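Local atomic coordinates of NADPH-quinone reductase (Pediococcus pentosaceus ATCC 25745, PDB entry 3HA2), a protein that probably binds FMN and transfers electrons from NAD(P)H to quinones, the part described being its flavodoxin-like domain. Residues Ser47-Asn52 / Thr80-Gly85; Tyr88-Lys93 / Glu126-Lys131. All blocks are in the same frame, centred on the assembly; numbering follows the deposited sequence.

Interaction 1. Residues Ser47-Asn52 / Thr80-Gly85. With SO4 (sulfate ion), chain D.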
loop_
_atom_site.group_PDB
_atom_site.type_symbol
_atom_site.label_atom_id
_atom_site.label_comp_id
_atom_site.label_asym_id
_atom_site.label_seq_id
_atom_site.Cartn_x
_atom_site.Cartn_y
_atom_site.Cartn_z
ATOM N N SER A 47 22.549 -1.825 3.020
ATOM C CA SER A 47 23.784 -2.309 2.420
ATOM C C SER A 47 23.518 -3.049 1.114
ATOM O O SER A 47 24.213 -2.825 0.126
ATOM C CB SER A 47 24.542 -3.222 3.368
ATOM O OG SER A 47 25.781 -3.568 2.776
ATOM N N LEU A 48 22.524 -3.935 1.119
ATOM C CA LEU A 48 22.187 -4.689 -0.095
ATOM C C LEU A 48 21.716 -3.770 -1.215
ATOM O O LEU A 48 22.097 -3.944 -2.375
ATOM C CB LEU A 48 21.130 -5.756 0.208
ATOM C CG LEU A 48 21.601 -6.941 1.057
ATOM C CD1 LEU A 48 20.401 -7.834 1.372
ATOM C CD2 LEU A 48 22.681 -7.747 0.323
ATOM N N LEU A 49 20.890 -2.784 -0.878
ATOM C CA LEU A 49 20.459 -1.806 -1.883
ATOM C C LEU A 49 21.635 -1.081 -2.528
ATOM O O LEU A 49 21.695 -0.945 -3.760
ATOM C CB LEU A 49 19.490 -0.798 -1.284
ATOM C CG LEU A 49 18.138 -1.398 -0.901
ATOM C CD1 LEU A 49 17.445 -0.444 0.056
ATOM C CD2 LEU A 49 17.277 -1.613 -2.115
ATOM N N LEU A 50 22.575 -0.637 -1.700
ATOM C CA LEU A 50 23.720 0.123 -2.190
ATOM C C LEU A 50 24.579 -0.700 -3.146
ATOM O O LEU A 50 25.226 -0.139 -4.026
ATOM C CB LEU A 50 24.567 0.646 -1.025
ATOM C CG LEU A 50 23.998 1.794 -0.179
ATOM C CD1 LEU A 50 24.929 2.109 0.991
ATOM C CD2 LEU A 50 23.777 3.043 -1.010
ATOM N N GLN A 51 24.574 -2.018 -2.959
ATOM C CA GLN A 51 25.434 -2.939 -3.707
ATOM C C GLN A 51 24.792 -3.403 -5.019
ATOM O O GLN A 51 25.404 -4.151 -5.778
ATOM C CB GLN A 51 25.744 -4.173 -2.855
ATOM C CG GLN A 51 26.625 -3.910 -1.637
ATOM C CD GLN A 51 26.709 -5.116 -0.710
ATOM O OE1 GLN A 51 26.530 -4.994 0.503
ATOM N NE2 GLN A 51 26.972 -6.288 -1.277
ATOM N N ASN A 52 23.550 -2.999 -5.268
ATOM C CA ASN A 52 22.844 -3.481 -6.462
ATOM C C ASN A 52 22.361 -2.351 -7.353
ATOM O O ASN A 52 22.150 -1.236 -6.877
ATOM C CB ASN A 52 21.712 -4.446 -6.086
ATOM C CG ASN A 52 22.239 -5.784 -5.592
ATOM O OD1 ASN A 52 22.359 -6.735 -6.370
ATOM N ND2 ASN A 52 22.600 -5.852 -4.312
ATOM N N THR A 80 14.047 9.101 4.987
ATOM C CA THR A 80 14.337 10.378 4.348
ATOM C C THR A 80 15.836 10.543 4.139
ATOM O O THR A 80 16.270 10.918 3.043
ATOM C CB THR A 80 13.795 11.530 5.212
ATOM O OG1 THR A 80 12.384 11.352 5.350
ATOM C CG2 THR A 80 14.066 12.869 4.582
ATOM N N LYS A 81 16.614 10.255 5.190
ATOM C CA LYS A 81 18.078 10.412 5.200
ATOM C C LYS A 81 18.758 9.565 4.121
ATOM O O LYS A 81 19.721 9.997 3.491
ATOM C CB LYS A 81 18.634 10.026 6.583
ATOM C CG LYS A 81 20.091 10.435 6.860
ATOM C CD LYS A 81 20.694 9.585 7.995
ATOM C CE LYS A 81 21.826 10.273 8.750
ATOM N NZ LYS A 81 22.674 11.217 7.954
ATOM N N PHE A 82 18.246 8.361 3.909
ATOM C CA PHE A 82 18.868 7.411 2.984
ATOM C C PHE A 82 18.360 7.604 1.548
ATOM O O PHE A 82 19.150 7.820 0.615
ATOM C CB PHE A 82 18.612 5.985 3.491
ATOM C CG PHE A 82 19.170 4.899 2.610
ATOM C CD1 PHE A 82 20.532 4.617 2.597
ATOM C CD2 PHE A 82 18.320 4.114 1.834
ATOM C CE1 PHE A 82 21.055 3.598 1.791
ATOM C CE2 PHE A 82 18.830 3.094 1.015
ATOM C CZ PHE A 82 20.193 2.823 1.008
ATOM N N ALA A 83 17.040 7.558 1.389
ATOM C CA ALA A 83 16.406 7.512 0.075
ATOM C C ALA A 83 16.248 8.877 -0.574
ATOM O O ALA A 83 16.178 8.972 -1.799
ATOM C CB ALA A 83 15.066 6.802 0.166
ATOM N N THR A 84 16.189 9.928 0.249
ATOM C CA THR A 84 16.159 11.318 -0.247
ATOM C C THR A 84 17.200 12.148 0.514
ATOM O O THR A 84 18.382 11.809 0.496
ATOM C CB THR A 84 14.722 11.915 -0.188
ATOM O OG1 THR A 84 14.210 11.846 1.148
ATOM C CG2 THR A 84 13.772 11.121 -1.125
ATOM N N GLY A 85 16.753 13.198 1.198
ATOM C CA GLY A 85 17.631 14.051 2.024
ATOM C C GLY A 85 18.783 14.598 1.218
ATOM O O GLY A 85 18.582 15.162 0.133
HETATM S S SO4 D . 14.130 9.655 8.652
HETATM O O1 SO4 D . 13.549 10.837 9.300
HETATM O O2 SO4 D . 14.311 8.606 9.664
HETATM O O3 SO4 D . 13.187 9.144 7.647
HETATM O O4 SO4 D . 15.426 10.009 8.041
#

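Interaction 2. Residues Tyr88-Lys93 / Glu126-Lys131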
loop_
_atom_site.group_PDB
_atom_site.type_symbol
_atom_site.label_atom_id
_atom_site.label_comp_id
_atom_site.label_asym_id
_atom_site.label_seq_id
_atom_site.Cartn_x
_atom_site.Cartn_y
_atom_site.Cartn_z
ATOM N N TYR A 88 20.126 10.591 -1.441
ATOM C CA TYR A 88 19.444 9.981 -2.598
ATOM C C TYR A 88 20.184 8.720 -3.026
ATOM O O TYR A 88 20.684 8.631 -4.150
ATOM C CB TYR A 88 19.326 10.968 -3.775
ATOM C CG TYR A 88 18.197 11.951 -3.602
ATOM C CD1 TYR A 88 16.924 11.672 -4.092
ATOM C CD2 TYR A 88 18.388 13.135 -2.896
ATOM C CE1 TYR A 88 15.875 12.558 -3.915
ATOM C CE2 TYR A 88 17.344 14.036 -2.719
ATOM C CZ TYR A 88 16.096 13.737 -3.227
ATOM O OH TYR A 88 15.061 14.622 -3.050
ATOM N N ALA A 89 20.252 7.762 -2.101
ATOM C CA ALA A 89 21.089 6.576 -2.248
ATOM C C ALA A 89 20.729 5.752 -3.478
ATOM O O ALA A 89 21.591 5.080 -4.060
ATOM C CB ALA A 89 21.001 5.714 -0.993
ATOM N N LEU A 90 19.463 5.837 -3.881
ATOM C CA LEU A 90 18.927 5.012 -4.966
ATOM C C LEU A 90 19.006 5.648 -6.339
ATOM O O LEU A 90 18.607 5.023 -7.325
ATOM C CB LEU A 90 17.477 4.615 -4.654
ATOM C CG LEU A 90 17.268 4.034 -3.245
ATOM C CD1 LEU A 90 15.789 3.910 -2.946
ATOM C CD2 LEU A 90 17.965 2.687 -3.084
ATOM N N GLU A 91 19.546 6.866 -6.422
ATOM C CA GLU A 91 19.527 7.614 -7.688
ATOM C C GLU A 91 20.188 6.830 -8.813
ATOM O O GLU A 91 21.320 6.383 -8.667
ATOM C CB GLU A 91 20.232 8.968 -7.542
ATOM C CG GLU A 91 20.184 9.804 -8.822
ATOM C CD GLU A 91 20.772 11.192 -8.647
ATOM O OE1 GLU A 91 21.356 11.481 -7.569
ATOM O OE2 GLU A 91 20.642 11.995 -9.595
ATOM N N GLY A 92 19.482 6.665 -9.930
ATOM C CA GLY A 92 20.032 5.950 -11.085
ATOM C C GLY A 92 19.818 4.438 -11.090
ATOM O O GLY A 92 20.087 3.777 -12.107
ATOM N N LYS A 93 19.380 3.877 -9.965
ATOM C CA LYS A 93 19.056 2.445 -9.905
ATOM C C LYS A 93 17.700 2.226 -10.577
ATOM O O LYS A 93 16.908 3.171 -10.721
ATOM C CB LYS A 93 19.046 1.933 -8.451
ATOM C CG LYS A 93 20.379 2.104 -7.724
ATOM C CD LYS A 93 20.295 1.642 -6.251
ATOM C CE LYS A 93 21.556 2.019 -5.485
ATOM N NZ LYS A 93 22.725 1.199 -5.954
ATOM N N GLU A 126 5.582 3.661 -8.430
ATOM C CA GLU A 126 6.038 4.572 -9.470
ATOM C C GLU A 126 6.385 5.930 -8.853
ATOM O O GLU A 126 7.417 6.517 -9.176
ATOM C CB GLU A 126 4.967 4.699 -10.556
ATOM C CG GLU A 126 5.388 5.503 -11.785
ATOM C CD GLU A 126 4.342 5.417 -12.913
ATOM O OE1 GLU A 126 3.363 4.641 -12.798
ATOM O OE2 GLU A 126 4.500 6.139 -13.923
ATOM N N ALA A 127 5.523 6.422 -7.970
ATOM C CA ALA A 127 5.788 7.696 -7.293
ATOM C C ALA A 127 7.046 7.629 -6.404
ATOM O O ALA A 127 7.824 8.588 -6.333
ATOM C CB ALA A 127 4.563 8.135 -6.487
ATOM N N PHE A 128 7.247 6.500 -5.738
ATOM C CA PHE A 128 8.489 6.269 -4.990
ATOM C C PHE A 128 9.723 6.361 -5.886
ATOM O O PHE A 128 10.702 7.036 -5.568
ATOM C CB PHE A 128 8.463 4.905 -4.285
ATOM C CG PHE A 128 9.750 4.574 -3.569
ATOM C CD1 PHE A 128 10.009 5.084 -2.305
ATOM C CD2 PHE A 128 10.706 3.756 -4.165
ATOM C CE1 PHE A 128 11.205 4.781 -1.638
ATOM C CE2 PHE A 128 11.896 3.456 -3.500
ATOM C CZ PHE A 128 12.135 3.964 -2.249
ATOM N N ALA A 129 9.682 5.642 -7.002
ATOM C CA ALA A 129 10.779 5.672 -7.963
ATOM C C ALA A 129 11.040 7.085 -8.451
ATOM O O ALA A 129 12.194 7.509 -8.518
ATOM C CB ALA A 129 10.487 4.705 -9.140
ATOM N N ASN A 130 9.973 7.826 -8.773
ATOM C CA ASN A 130 10.127 9.213 -9.240
ATOM C C ASN A 130 10.806 10.063 -8.155
ATOM O O ASN A 130 11.749 10.818 -8.426
ATOM C CB ASN A 130 8.756 9.819 -9.630
ATOM C CG ASN A 130 8.183 9.241 -10.928
ATOM O OD1 ASN A 130 6.967 9.314 -11.179
ATOM N ND2 ASN A 130 9.043 8.647 -11.748
ATOM N N LYS A 131 10.344 9.900 -6.919
ATOM C CA LYS A 131 10.832 10.695 -5.800
ATOM C C LYS A 131 12.301 10.440 -5.492
ATOM O O LYS A 131 13.047 11.367 -5.144
ATOM C CB LYS A 131 9.993 10.433 -4.559
ATOM C CG LYS A 131 10.366 11.296 -3.334
ATOM C CD LYS A 131 10.040 12.760 -3.575
ATOM C CE LYS A 131 10.016 13.538 -2.273
ATOM N NZ LYS A 131 9.510 14.914 -2.522
#

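Interaction 1. Residues Ser47-Asn52 / Thr80-Gly85
Phe-82, on the short helix 80-83, reaches across to Leu-49 and Leu-50 on helix 42-50, joining two helical elements of the flavodoxin-like fold, a five-stranded parallel sheet with helices packed on it. Leu-50 CA and Phe-82 CA are 10.2 Å apart, a distance that a phenylalanine and two leucines can span with their side chains. With CG anti to the backbone N (chi1 179°), the ring of Phe-82 is carried across toward the two leucines. On the inner side, Leu-49 CD1 lies 3.9 Å from Phe-82 CE2, an oblique approach; Leu-49 also packs on Leu-4 of strand 3-7 and on Trp-73 and Val-77 of helix 68-77, which makes this the buried half. Leu-50 is the exposed half. It slides antiparallel past the ring, setting its CG in the ring plane at the edge, 4.0 Å from Phe-82 CE1. Replacing Phe-82 by an alanine takes away the ring, and a gap is likely to open beside the methyls of Leu-49 and Leu-50. No hydrogen bond crosses between the segments, and the join is apolar. Within segment 47-52, Asn-52 ND2 donates to Leu-48 O over 2.8 Å, nearly straight at 165°. At the solvent-facing start of helix 80-83, a sulfate, probably from the crystallisation liquor, accepts bonds from two backbone N-H groups, Thr-80 N to O3 (2.8 Å) and Lys-81 N to O4 (3.1 Å). Past the helix, Thr-84 OG1 donates in the carbonyl plane to a lone pair of Thr-80 O, 2.9 Å away.

Interaction 2. Residues Tyr88-Lys93 / Glu126-Lys131
Leu-90 and Phe-128 meet at about a right angle, the methyl CD1 of Leu-90 resting 3.7 Å from Phe-128 CZ and 4.0 Å from its CE2. Phe-128 has CG anti to its backbone N (chi1 176°), which carries the ring out to this methyl. A branched leucine suits this place because one methyl can reach the far end of the ring while the backbones remain well separated. Nearer the end of helix 123-131, the ring of Tyr-88 turns its edge to the main chain: CE1 comes 3.3 Å from Lys-131 O, with the oxygen in the ring plane, where the slightly positive ring hydrogens face it. Both contacts join the loop before strand 94-101 to the helix before strand 135-143, two neighbouring strands of the parallel sheet in the flavodoxin-like fold. Two successive turns shape that loop, type I from Tyr-88 to Glu-91 and type II from Leu-90 to Lys-93; Gly-92 suits the second, since its positive phi (88°) would jam a side chain against the preceding carbonyl. Farther out, Met-78 touches both Leu-90 and Phe-128, and Lys-133 makes a cation-pi contact with the Tyr-88 ring. Trp-63 of the second subunit meets Phe-128 edge-to-face.

How the interactions relate
Interactions 1 and 2 follow one another along the chain, their centres 10 Å apart, and touch directly. Phe-82 O lies 2.9 Å from Ala-89 N, probably a hydrogen bond that ties helix 80-83 to the loop following it. Lys-93 NZ is 2.7 Å from Asn-52 O, probably a second hydrogen bond, and makes weak bonds to Leu-49 O and Leu-50 O, a cluster of carbonyls suited to an ammonium group. Met-78 packs on Leu-49 in interaction 1 and on Leu-90 and Phe-128 in interaction 2. Trp-63 of the second subunit touches both, through Ala-83 and Thr-84 in one and Phe-128 in the other. The sulfate lies at interaction 1, on Thr-80 N and Lys-81 N.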